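Local coordinates for protein trichothecene 3-O-acetyltransferase (Gibberella zeae, PDB 2RKV) that catalyses the transfer of an acetyl group from acetyl-coenzyme A to the C3 hydroxyl of trichothecene mycotoxins, at residues E243-D246 with A247-T251; F258-T261 with D262-L265; N324-L327 with G328-A331. All coordinates share one frame; numbering follows the deposited sequence.

Contact 1. Residues E243-D246 with A247-T251. With COA (coenzyme A), chain B.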
ATOM      1  N   GLU A 243     -14.049 -19.764  -4.653  1.00 13.93           N
ATOM      2  CA  GLU A 243     -13.538 -21.141  -4.744  1.00 14.08           C
ATOM      3  C   GLU A 243     -12.237 -21.347  -3.961  1.00 13.55           C
ATOM      4  O   GLU A 243     -12.026 -22.403  -3.358  1.00 13.80           O
ATOM      5  CB  GLU A 243     -13.407 -21.586  -6.204  1.00 14.71           C
ATOM      6  CG  GLU A 243     -14.777 -21.793  -6.853  1.00 17.29           C
ATOM      7  CD  GLU A 243     -14.708 -22.170  -8.311  1.00 20.21           C
ATOM      8  OE1 GLU A 243     -13.622 -22.564  -8.776  1.00 22.46           O
ATOM      9  OE2 GLU A 243     -15.756 -22.086  -8.992  1.00 22.81           O
ATOM     10  N   LEU A 244     -11.371 -20.331  -3.957  1.00 12.95           N
ATOM     11  CA  LEU A 244     -10.181 -20.339  -3.097  1.00 12.40           C
ATOM     12  C   LEU A 244     -10.564 -20.349  -1.614  1.00 12.23           C
ATOM     13  O   LEU A 244     -10.008 -21.123  -0.825  1.00 12.63           O
ATOM     14  CB  LEU A 244      -9.284 -19.125  -3.387  1.00 12.35           C
ATOM     15  CG  LEU A 244      -8.484 -19.186  -4.692  1.00 12.83           C
ATOM     16  CD1 LEU A 244      -7.740 -17.867  -4.925  1.00 12.81           C
ATOM     17  CD2 LEU A 244      -7.509 -20.374  -4.687  1.00 12.10           C
ATOM     18  N   LYS A 245     -11.521 -19.506  -1.234  1.00 12.03           N
ATOM     19  CA  LYS A 245     -11.941 -19.485   0.169  1.00 11.80           C
ATOM     20  C   LYS A 245     -12.578 -20.819   0.574  1.00 11.99           C
ATOM     21  O   LYS A 245     -12.308 -21.319   1.664  1.00 12.44           O
ATOM     22  CB  LYS A 245     -12.895 -18.332   0.463  1.00 11.77           C
ATOM     23  CG  LYS A 245     -13.172 -18.169   1.950  1.00 11.17           C
ATOM     24  CD  LYS A 245     -14.189 -17.082   2.206  1.00 11.29           C
ATOM     25  CE  LYS A 245     -14.447 -16.907   3.697  1.00 13.64           C
ATOM     26  NZ  LYS A 245     -15.426 -15.821   3.938  1.00 10.89           N
ATOM     27  N   ASP A 246     -13.403 -21.382  -0.312  1.00 12.39           N
ATOM     28  CA  ASP A 246     -14.004 -22.710  -0.095  1.00 12.69           C
ATOM     29  C   ASP A 246     -12.915 -23.771   0.151  1.00 12.74           C
ATOM     30  O   ASP A 246     -12.974 -24.539   1.134  1.00 12.85           O
ATOM     31  CB  ASP A 246     -14.899 -23.078  -1.293  1.00 12.76           C
ATOM     32  CG  ASP A 246     -15.502 -24.483  -1.189  1.00 14.94           C
ATOM     33  OD1 ASP A 246     -16.159 -24.810  -0.177  1.00 15.44           O
ATOM     34  OD2 ASP A 246     -15.332 -25.263  -2.153  1.00 15.81           O
ATOM     35  N   ALA A 247     -11.904 -23.784  -0.721  1.00 12.76           N
ATOM     36  CA  ALA A 247     -10.788 -24.743  -0.646  1.00 12.72           C
ATOM     37  C   ALA A 247     -10.011 -24.648   0.673  1.00 12.77           C
ATOM     38  O   ALA A 247      -9.666 -25.663   1.277  1.00 12.93           O
ATOM     39  CB  ALA A 247      -9.859 -24.554  -1.831  1.00 12.87           C
ATOM     40  N   ALA A 248      -9.751 -23.414   1.113  1.00 11.90           N
ATOM     41  CA  ALA A 248      -9.114 -23.148   2.396  1.00 11.91           C
ATOM     42  C   ALA A 248      -9.986 -23.552   3.583  1.00 11.53           C
ATOM     43  O   ALA A 248      -9.511 -24.190   4.520  1.00 11.79           O
ATOM     44  CB  ALA A 248      -8.748 -21.674   2.497  1.00 11.01           C
ATOM     45  N   THR A 249     -11.264 -23.177   3.535  1.00 11.57           N
ATOM     46  CA  THR A 249     -12.204 -23.422   4.636  1.00 11.50           C
ATOM     47  C   THR A 249     -12.353 -24.923   4.911  1.00 12.17           C
ATOM     48  O   THR A 249     -12.463 -25.346   6.062  1.00 12.47           O
ATOM     49  CB  THR A 249     -13.564 -22.749   4.341  1.00 11.77           C
ATOM     50  OG1 THR A 249     -13.365 -21.330   4.241  1.00 10.60           O
ATOM     51  CG2 THR A 249     -14.604 -23.043   5.418  1.00 11.37           C
ATOM     52  N   LYS A 250     -12.316 -25.719   3.844  1.00 12.43           N
ATOM     53  CA  LYS A 250     -12.416 -27.173   3.961  1.00 13.89           C
ATOM     54  C   LYS A 250     -11.196 -27.827   4.593  1.00 14.17           C
ATOM     55  O   LYS A 250     -11.259 -28.999   4.985  1.00 14.84           O
ATOM     56  CB  LYS A 250     -12.633 -27.796   2.592  1.00 14.13           C
ATOM     57  CG  LYS A 250     -14.036 -27.693   2.078  1.00 16.09           C
ATOM     58  CD  LYS A 250     -14.059 -28.244   0.667  1.00 19.30           C
ATOM     59  CE  LYS A 250     -15.456 -28.341   0.134  1.00 21.92           C
ATOM     60  NZ  LYS A 250     -15.423 -28.534  -1.347  0.70 23.17           N
ATOM     61  N   THR A 251     -10.086 -27.095   4.683  1.00 14.35           N
ATOM     62  CA  THR A 251      -8.818 -27.694   5.112  1.00 14.69           C
ATOM     63  C   THR A 251      -8.119 -26.950   6.257  1.00 15.12           C
ATOM     64  O   THR A 251      -6.891 -26.955   6.355  1.00 15.53           O
ATOM     65  CB  THR A 251      -7.845 -27.875   3.913  1.00 14.73           C
ATOM     66  OG1 THR A 251      -7.728 -26.643   3.183  1.00 14.41           O
ATOM     67  CG2 THR A 251      -8.340 -28.981   2.968  1.00 15.49           C
TER
HETATM   68  N1A COA B 452     -17.350 -16.719  11.017  1.00 15.07           N
HETATM   69  C2A COA B 452     -16.856 -16.807   9.732  1.00 15.99           C
HETATM   70  N3A COA B 452     -16.124 -15.767   9.194  1.00 14.28           N
HETATM   71  C4A COA B 452     -15.896 -14.658   9.947  1.00 15.70           C
HETATM   72  C5A COA B 452     -16.384 -14.554  11.251  1.00 15.89           C
HETATM   73  C6A COA B 452     -17.126 -15.599  11.795  1.00 16.68           C
HETATM   74  N6A COA B 452     -17.817 -15.409  12.923  1.00 17.10           N
HETATM   75  N7A COA B 452     -16.001 -13.352  11.752  1.00 17.87           N
HETATM   76  C8A COA B 452     -15.288 -12.699  10.801  1.00 16.54           C
HETATM   77  N9A COA B 452     -15.217 -13.497   9.683  1.00 15.74           N
HETATM   78  C1B COA B 452     -14.582 -13.169   8.399  1.00 17.37           C
HETATM   79  C2B COA B 452     -15.422 -12.141   7.671  1.00 17.81           C
HETATM   80  O2B COA B 452     -16.515 -12.736   7.031  1.00 17.47           O
HETATM   81  C3B COA B 452     -14.405 -11.580   6.707  1.00 19.53           C
HETATM   82  O3B COA B 452     -14.165 -12.516   5.701  1.00 19.85           O
HETATM   83  P3B COA B 452     -14.615 -12.244   4.200  1.00 19.53           P
HETATM   84  O7A COA B 452     -13.978 -10.947   3.749  1.00 20.36           O
HETATM   85  O8A COA B 452     -16.119 -12.154   4.223  1.00 22.79           O
HETATM   86  O9A COA B 452     -14.166 -13.413   3.367  1.00 18.47           O
HETATM   87  C4B COA B 452     -13.131 -11.615   7.506  1.00 19.61           C
HETATM   88  O4B COA B 452     -13.317 -12.551   8.559  1.00 19.26           O
HETATM   89  C5B COA B 452     -12.793 -10.244   8.037  1.00 21.81           C
HETATM   90  O5B COA B 452     -11.501 -10.456   8.508  1.00 23.93           O
HETATM   91  P1A COA B 452     -10.511  -9.237   8.758  0.60 24.21           P
HETATM   92  O1A COA B 452     -11.248  -8.078   9.426  0.60 21.19           O
HETATM   93  O2A COA B 452      -9.319  -9.736   9.541  0.60 24.72           O
HETATM   94  O3A COA B 452     -10.157  -8.652   7.314  1.00 19.92           O
HETATM   95  P2A COA B 452      -9.538  -9.433   6.070  1.00 15.58           P
HETATM   96  O4A COA B 452     -10.377  -9.104   4.857  1.00 13.93           O
HETATM   97  O5A COA B 452      -9.315 -10.896   6.329  1.00 17.35           O
HETATM   98  O6A COA B 452      -8.112  -8.739   5.920  1.00 16.27           O
HETATM   99  CBP COA B 452      -6.051  -7.847   6.694  1.00 16.43           C
HETATM  100  CCP COA B 452      -7.063  -8.982   6.838  1.00 14.97           C
HETATM  101  CDP COA B 452      -5.515  -7.827   5.260  1.00 15.63           C
HETATM  102  CEP COA B 452      -4.870  -8.105   7.626  1.00 16.86           C
HETATM  103  CAP COA B 452      -6.782  -6.541   7.040  1.00 17.55           C
HETATM  104  OAP COA B 452      -7.268  -6.566   8.368  1.00 19.31           O
HETATM  105  C9P COA B 452      -5.893  -5.348   6.907  1.00 19.51           C
HETATM  106  O9P COA B 452      -5.137  -4.942   8.011  1.00 18.71           O
HETATM  107  N8P COA B 452      -5.897  -4.757   5.720  1.00 20.95           N
HETATM  108  C7P COA B 452      -5.064  -3.622   5.410  1.00 22.78           C
HETATM  109  C6P COA B 452      -3.632  -4.068   5.152  1.00 25.38           C
HETATM  110  C5P COA B 452      -2.864  -2.829   4.803  1.00 27.88           C
HETATM  111  O5P COA B 452      -2.965  -1.814   5.525  1.00 29.96           O
HETATM  112  N4P COA B 452      -2.112  -2.894   3.712  1.00 26.50           N
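Helical i to i+4 bonds run from A247 N on E243 O, at 3.0 Å, through to K250 N on D246 O, and by T251 the backbone has left helical angles. K245 O lies within this ladder and accepts from T249 N. It takes a second bond from the hydroxyl of the same residue, with T249 OG1 2.8 Å from K245 O. The hydroxyl stands above the carbonyl plane, 42° out of it. T249 OG1 lies beside its own backbone N (chi1 -62°), which lets it fold back onto the preceding turn. Two donors from one residue therefore grip K245 O.

This is the C-terminal end of helix 238-249, which contributes K245 to the coenzyme A pocket of this BAHD-superfamily acyltransferase. K245 brings a positive charge to the 3'-phosphate, and R335 also bonds to the ligand. The K245 chain is fully extended, starting with CG anti to the backbone N (chi1 -171°), and leaves the helix for the phosphate. K245 NZ donates to O9A of the ligand at 2.8 Å. Its CE and CD lie alongside the same oxygen. T249 OG1 brushes K245 CG near the root of this side chain, at 3.9 Å.

D246 and K250 meet on the exposed side. The extended chain of K250 passes D246 O, with CG and CB closest to it, and brings its amine to the carboxylate. There K250 NZ forms a weak, long salt bridge with D246 OD2 at 3.4 Å. L244, A247 and A248 pack against L327 of helix 327-335. Beyond the last turn, T251 OG1 donates to A247 O at 2.9 Å, in the carbonyl plane and on a lone pair.

Contact 2. Residues F258-T261 with D262-L265. With COA (coenzyme A), chain B.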
ATOM      1  N   PHE A 258     -12.144 -20.033  11.346  1.00 14.12           N
ATOM      2  CA  PHE A 258     -12.473 -19.529  10.015  1.00 13.28           C
ATOM      3  C   PHE A 258     -11.277 -18.783   9.449  1.00 12.22           C
ATOM      4  O   PHE A 258     -10.392 -18.356  10.199  1.00 12.03           O
ATOM      5  CB  PHE A 258     -13.693 -18.592  10.068  1.00 13.21           C
ATOM      6  CG  PHE A 258     -13.444 -17.312  10.826  1.00 13.57           C
ATOM      7  CD1 PHE A 258     -12.872 -16.213  10.189  1.00 13.79           C
ATOM      8  CD2 PHE A 258     -13.764 -17.219  12.182  1.00 14.16           C
ATOM      9  CE1 PHE A 258     -12.622 -15.026  10.894  1.00 14.90           C
ATOM     10  CE2 PHE A 258     -13.527 -16.047  12.891  1.00 15.42           C
ATOM     11  CZ  PHE A 258     -12.955 -14.943  12.243  1.00 14.76           C
ATOM     12  N   VAL A 259     -11.247 -18.654   8.128  1.00 11.59           N
ATOM     13  CA  VAL A 259     -10.317 -17.728   7.481  1.00 10.69           C
ATOM     14  C   VAL A 259     -11.107 -16.808   6.556  1.00 10.33           C
ATOM     15  O   VAL A 259     -12.286 -17.042   6.310  1.00 10.50           O
ATOM     16  CB  VAL A 259      -9.190 -18.456   6.703  1.00 10.87           C
ATOM     17  CG1 VAL A 259      -8.283 -19.218   7.669  1.00 10.85           C
ATOM     18  CG2 VAL A 259      -9.761 -19.360   5.585  1.00 10.67           C
ATOM     19  N   SER A 260     -10.454 -15.760   6.057  1.00  9.86           N
ATOM     20  CA  SER A 260     -11.099 -14.807   5.161  1.00  9.73           C
ATOM     21  C   SER A 260     -10.736 -15.053   3.699  1.00 10.28           C
ATOM     22  O   SER A 260      -9.783 -15.790   3.375  1.00 10.26           O
ATOM     23  CB  SER A 260     -10.664 -13.387   5.525  1.00  9.46           C
ATOM     24  OG  SER A 260      -9.286 -13.195   5.265  1.00  9.22           O
ATOM     25  N   THR A 261     -11.488 -14.395   2.818  1.00  9.92           N
ATOM     26  CA  THR A 261     -11.173 -14.350   1.398  1.00 10.46           C
ATOM     27  C   THR A 261      -9.727 -13.873   1.202  1.00 10.27           C
ATOM     28  O   THR A 261      -8.952 -14.491   0.466  1.00 10.45           O
ATOM     29  CB  THR A 261     -12.169 -13.412   0.657  1.00 10.59           C
ATOM     30  OG1 THR A 261     -13.503 -13.922   0.806  1.00 11.49           O
ATOM     31  CG2 THR A 261     -11.848 -13.332  -0.821  1.00 11.23           C
ATOM     32  N   ASP A 262      -9.378 -12.780   1.882  1.00 10.21           N
ATOM     33  CA  ASP A 262      -8.035 -12.208   1.821  1.00  9.88           C
ATOM     34  C   ASP A 262      -6.969 -13.212   2.293  1.00  9.82           C
ATOM     35  O   ASP A 262      -5.930 -13.370   1.650  1.00  9.51           O
ATOM     36  CB  ASP A 262      -7.993 -10.920   2.647  1.00 10.42           C
ATOM     37  CG  ASP A 262      -6.803 -10.048   2.321  1.00 11.34           C
ATOM     38  OD1 ASP A 262      -5.653 -10.481   2.586  1.00 11.86           O
ATOM     39  OD2 ASP A 262      -7.041  -8.923   1.804  1.00 10.25           O
ATOM     40  N   ASP A 263      -7.240 -13.905   3.401  1.00  9.37           N
ATOM     41  CA  ASP A 263      -6.361 -14.985   3.881  1.00  9.60           C
ATOM     42  C   ASP A 263      -6.111 -16.040   2.798  1.00  9.61           C
ATOM     43  O   ASP A 263      -4.973 -16.474   2.570  1.00  9.73           O
ATOM     44  CB  ASP A 263      -7.007 -15.737   5.046  1.00  9.39           C
ATOM     45  CG  ASP A 263      -7.065 -14.939   6.340  1.00 10.57           C
ATOM     46  OD1 ASP A 263      -6.383 -13.896   6.482  1.00 10.69           O
ATOM     47  OD2 ASP A 263      -7.832 -15.374   7.223  1.00 10.86           O
ATOM     48  N   ALA A 264      -7.191 -16.465   2.151  1.00  9.80           N
ATOM     49  CA  ALA A 264      -7.139 -17.552   1.169  1.00 10.09           C
ATOM     50  C   ALA A 264      -6.285 -17.169  -0.043  1.00 10.74           C
ATOM     51  O   ALA A 264      -5.431 -17.941  -0.485  1.00 11.28           O
ATOM     52  CB  ALA A 264      -8.554 -17.962   0.756  1.00 10.65           C
ATOM     53  N   LEU A 265      -6.497 -15.963  -0.571  1.00 10.21           N
ATOM     54  CA  LEU A 265      -5.690 -15.504  -1.701  1.00 10.71           C
ATOM     55  C   LEU A 265      -4.231 -15.321  -1.300  1.00 10.60           C
ATOM     56  O   LEU A 265      -3.319 -15.696  -2.038  1.00 10.79           O
ATOM     57  CB  LEU A 265      -6.243 -14.204  -2.303  1.00 10.48           C
ATOM     58  CG  LEU A 265      -5.471 -13.721  -3.543  1.00 10.93           C
ATOM     59  CD1 LEU A 265      -5.319 -14.813  -4.614  1.00 12.37           C
ATOM     60  CD2 LEU A 265      -6.070 -12.443  -4.144  1.00 11.20           C
TER
HETATM   61  N1A COA B 452     -17.350 -16.719  11.017  1.00 15.07           N
HETATM   62  C2A COA B 452     -16.856 -16.807   9.732  1.00 15.99           C
HETATM   63  N3A COA B 452     -16.124 -15.767   9.194  1.00 14.28           N
HETATM   64  C4A COA B 452     -15.896 -14.658   9.947  1.00 15.70           C
HETATM   65  C5A COA B 452     -16.384 -14.554  11.251  1.00 15.89           C
HETATM   66  C6A COA B 452     -17.126 -15.599  11.795  1.00 16.68           C
HETATM   67  N6A COA B 452     -17.817 -15.409  12.923  1.00 17.10           N
HETATM   68  N7A COA B 452     -16.001 -13.352  11.752  1.00 17.87           N
HETATM   69  C8A COA B 452     -15.288 -12.699  10.801  1.00 16.54           C
HETATM   70  N9A COA B 452     -15.217 -13.497   9.683  1.00 15.74           N
HETATM   71  C1B COA B 452     -14.582 -13.169   8.399  1.00 17.37           C
HETATM   72  C2B COA B 452     -15.422 -12.141   7.671  1.00 17.81           C
HETATM   73  O2B COA B 452     -16.515 -12.736   7.031  1.00 17.47           O
HETATM   74  C3B COA B 452     -14.405 -11.580   6.707  1.00 19.53           C
HETATM   75  O3B COA B 452     -14.165 -12.516   5.701  1.00 19.85           O
HETATM   76  P3B COA B 452     -14.615 -12.244   4.200  1.00 19.53           P
HETATM   77  O7A COA B 452     -13.978 -10.947   3.749  1.00 20.36           O
HETATM   78  O8A COA B 452     -16.119 -12.154   4.223  1.00 22.79           O
HETATM   79  O9A COA B 452     -14.166 -13.413   3.367  1.00 18.47           O
HETATM   80  C4B COA B 452     -13.131 -11.615   7.506  1.00 19.61           C
HETATM   81  O4B COA B 452     -13.317 -12.551   8.559  1.00 19.26           O
HETATM   82  C5B COA B 452     -12.793 -10.244   8.037  1.00 21.81           C
HETATM   83  O5B COA B 452     -11.501 -10.456   8.508  1.00 23.93           O
HETATM   84  P1A COA B 452     -10.511  -9.237   8.758  0.60 24.21           P
HETATM   85  O1A COA B 452     -11.248  -8.078   9.426  0.60 21.19           O
HETATM   86  O2A COA B 452      -9.319  -9.736   9.541  0.60 24.72           O
HETATM   87  O3A COA B 452     -10.157  -8.652   7.314  1.00 19.92           O
HETATM   88  P2A COA B 452      -9.538  -9.433   6.070  1.00 15.58           P
HETATM   89  O4A COA B 452     -10.377  -9.104   4.857  1.00 13.93           O
HETATM   90  O5A COA B 452      -9.315 -10.896   6.329  1.00 17.35           O
HETATM   91  O6A COA B 452      -8.112  -8.739   5.920  1.00 16.27           O
HETATM   92  CBP COA B 452      -6.051  -7.847   6.694  1.00 16.43           C
HETATM   93  CCP COA B 452      -7.063  -8.982   6.838  1.00 14.97           C
HETATM   94  CDP COA B 452      -5.515  -7.827   5.260  1.00 15.63           C
HETATM   95  CEP COA B 452      -4.870  -8.105   7.626  1.00 16.86           C
HETATM   96  CAP COA B 452      -6.782  -6.541   7.040  1.00 17.55           C
HETATM   97  OAP COA B 452      -7.268  -6.566   8.368  1.00 19.31           O
HETATM   98  C9P COA B 452      -5.893  -5.348   6.907  1.00 19.51           C
HETATM   99  O9P COA B 452      -5.137  -4.942   8.011  1.00 18.71           O
HETATM  100  N8P COA B 452      -5.897  -4.757   5.720  1.00 20.95           N
HETATM  101  C7P COA B 452      -5.064  -3.622   5.410  1.00 22.78           C
HETATM  102  C6P COA B 452      -3.632  -4.068   5.152  1.00 25.38           C
HETATM  103  C5P COA B 452      -2.864  -2.829   4.803  1.00 27.88           C
HETATM  104  O5P COA B 452      -2.965  -1.814   5.525  1.00 29.96           O
HETATM  105  N4P COA B 452      -2.112  -2.894   3.712  1.00 26.50           N
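S260 and D263 form a capping box at the start of helix 261-277. S260 OG accepts from D263 N at 2.9 Å. In return, S260 N donates to D263 OD2, also at 2.9 Å, and meets it from above the carboxylate plane. The S260 hydroxyl sits between its backbone N and carbonyl carbon (chi1 67°), where it can face the helix. D263 is also paired through OD2 with R335 and through OD1 with R291, so its carboxylate is fixed by several partners. The helix then continues with A264 N to S260 O and L265 N to T261 O.

Polar bonds to coenzyme A come from the same turn. S260 OG donates to O5A of the pyrophosphate at a short 2.5 Å. T261 N gives a bond to O9A of the 3'-phosphate. T261 OG1 adds a second grip on this O9A, at 2.7 Å. The first turn of the helix thus faces a phosphate, and its dipole would be expected to ease the negative charge.

Packing and ring contacts complete the site. The D262 carboxylate, bonded to S379 and salt-bridged to R291, lies beside the ligand's CDP methyl. V259 CB makes van der Waals contact with D263 OD2 at 3.4 Å. The F258 ring lies over the adenine, with C4A of the ligand 3.3 Å above the ring plane and offset toward the rim. F258 CE1 approaches N9A of the ligand to 3.2 Å.

Contact 3. Residues N324-L327 with G328-A331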
ATOM      1  N   ASN A 324       3.593 -27.845  -0.322  1.00 16.50           N
ATOM      2  CA  ASN A 324       2.965 -29.159  -0.238  1.00 17.26           C
ATOM      3  C   ASN A 324       1.750 -29.299   0.687  1.00 17.10           C
ATOM      4  O   ASN A 324       0.917 -30.192   0.483  1.00 17.35           O
ATOM      5  CB  ASN A 324       4.020 -30.234   0.050  1.00 17.72           C
ATOM      6  CG  ASN A 324       5.005 -30.396  -1.103  1.00 20.20           C
ATOM      7  OD1 ASN A 324       4.615 -30.413  -2.277  1.00 24.03           O
ATOM      8  ND2 ASN A 324       6.287 -30.483  -0.776  1.00 23.72           N
ATOM      9  N   GLU A 325       1.642 -28.425   1.687  1.00 16.05           N
ATOM     10  CA  GLU A 325       0.520 -28.477   2.623  1.00 15.63           C
ATOM     11  C   GLU A 325      -0.777 -27.978   1.967  1.00 15.02           C
ATOM     12  O   GLU A 325      -0.734 -27.388   0.881  1.00 15.00           O
ATOM     13  CB  GLU A 325       0.847 -27.701   3.898  1.00 15.69           C
ATOM     14  CG  GLU A 325       0.864 -26.182   3.716  1.00 15.22           C
ATOM     15  CD  GLU A 325       1.245 -25.429   4.980  1.00 15.84           C
ATOM     16  OE1 GLU A 325       1.621 -26.067   5.993  1.00 15.71           O
ATOM     17  OE2 GLU A 325       1.172 -24.179   4.955  1.00 15.30           O
ATOM     18  N   SER A 326      -1.922 -28.226   2.612  1.00 14.44           N
ATOM     19  CA  SER A 326      -3.216 -27.789   2.075  1.00 13.78           C
ATOM     20  C   SER A 326      -3.318 -26.264   2.046  1.00 13.09           C
ATOM     21  O   SER A 326      -2.559 -25.575   2.734  1.00 13.09           O
ATOM     22  CB  SER A 326      -4.369 -28.343   2.914  1.00 14.02           C
ATOM     23  OG  SER A 326      -4.370 -27.767   4.209  1.00 13.34           O
ATOM     24  N   LEU A 327      -4.261 -25.746   1.260  1.00 12.43           N
ATOM     25  CA  LEU A 327      -4.494 -24.296   1.229  1.00 11.95           C
ATOM     26  C   LEU A 327      -4.933 -23.789   2.598  1.00 11.42           C
ATOM     27  O   LEU A 327      -4.489 -22.729   3.053  1.00 11.42           O
ATOM     28  CB  LEU A 327      -5.533 -23.914   0.171  1.00 12.16           C
ATOM     29  CG  LEU A 327      -5.665 -22.402  -0.088  1.00 11.80           C
ATOM     30  CD1 LEU A 327      -4.324 -21.794  -0.505  1.00 14.51           C
ATOM     31  CD2 LEU A 327      -6.761 -22.093  -1.114  1.00 11.58           C
ATOM     32  N   GLY A 328      -5.807 -24.554   3.251  1.00 10.97           N
ATOM     33  CA  GLY A 328      -6.279 -24.234   4.590  1.00 11.18           C
ATOM     34  C   GLY A 328      -5.186 -24.207   5.639  1.00 11.40           C
ATOM     35  O   GLY A 328      -5.216 -23.371   6.543  1.00 11.67           O
ATOM     36  N   ALA A 329      -4.221 -25.127   5.536  1.00 11.26           N
ATOM     37  CA  ALA A 329      -3.070 -25.125   6.435  1.00 11.53           C
ATOM     38  C   ALA A 329      -2.312 -23.801   6.309  1.00 11.54           C
ATOM     39  O   ALA A 329      -1.946 -23.198   7.312  1.00 12.11           O
ATOM     40  CB  ALA A 329      -2.141 -26.308   6.147  1.00 11.97           C
ATOM     41  N   THR A 330      -2.123 -23.339   5.070  1.00 11.33           N
ATOM     42  CA  THR A 330      -1.369 -22.104   4.827  1.00 11.49           C
ATOM     43  C   THR A 330      -2.176 -20.884   5.284  1.00 11.43           C
ATOM     44  O   THR A 330      -1.635 -19.971   5.928  1.00 11.52           O
ATOM     45  CB  THR A 330      -0.961 -21.973   3.357  1.00 11.64           C
ATOM     46  OG1 THR A 330      -0.322 -23.190   2.929  1.00 11.77           O
ATOM     47  CG2 THR A 330       0.003 -20.814   3.192  1.00 11.60           C
ATOM     48  N   ALA A 331      -3.473 -20.887   4.984  1.00 11.42           N
ATOM     49  CA  ALA A 331      -4.346 -19.774   5.379  1.00 10.94           C
ATOM     50  C   ALA A 331      -4.443 -19.678   6.899  1.00 10.69           C
ATOM     51  O   ALA A 331      -4.478 -18.579   7.463  1.00 10.52           O
ATOM     52  CB  ALA A 331      -5.729 -19.916   4.754  1.00 10.97           C
TER
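The carboxylate of E325 has the methyl of A329 over one face and the hydroxyl of T330 at its edge. A329 CB sits almost straight above the group, 3.7 Å from E325 CD. T330 OG1 donates to E325 OE2 at 2.7 Å. It meets this oxygen on the anti side, 15° out of the carboxylate plane. E325 CG occupies the space between its backbone N and carbonyl carbon (chi1 72°), and the chain then runs extended. This carries the acid forward along the helix that follows. E325 OE2 also takes part in a salt bridge with R333, three residues beyond T330. T330 OG1 has a second partner too, since K271 NZ donates to it. The side chains of E325 and T330 thus hold each other in place, and each has a further charged partner.

S326 is the N-cap of helix 327-335. Its OG accepts from A329 N at 3.0 Å and lies 3.3 Å from A329 CB. The hydroxyl so covers an amide of the first turn that has no earlier carbonyl in the helix to bond to. S326 O receives T330 N at a rather long 3.3 Å. A331 N then bonds to L327 O at 2.9 Å, and the helix is under way.

Only E325 and S326 separate helix 319-324 from helix 327-335. E325 is the first residue to leave the helical conformation after helix 319-324. K271 of helix 261-277 also bonds to E325 O in this short linker. The L327 side chain packs against A267 and F268 of helix 261-277 and against helix 238-249.

How the contacts relate
The three contacts cluster on one side of the chain's centre. The centres of contacts 1 and 2 are 8 Å apart. Both touch coenzyme A and converge on its 3'-phosphate, and K245 CD packs 3.5 Å from T261 OG1. Contact 3 is farther from the ligand, with the A331 side chain about 10 Å from coenzyme A. R335, further along the helix of contact 3, bonds to the cofactor. Contacts 1 and 3 are joined through G328 N, 2.8 Å from T251 OG1. Contacts 2 and 3 meet where V259 CG1 packs 3.9 Å from A331 O. The side chain of D262 is about 12 Å from the nearest part of the bound T-2 toxin.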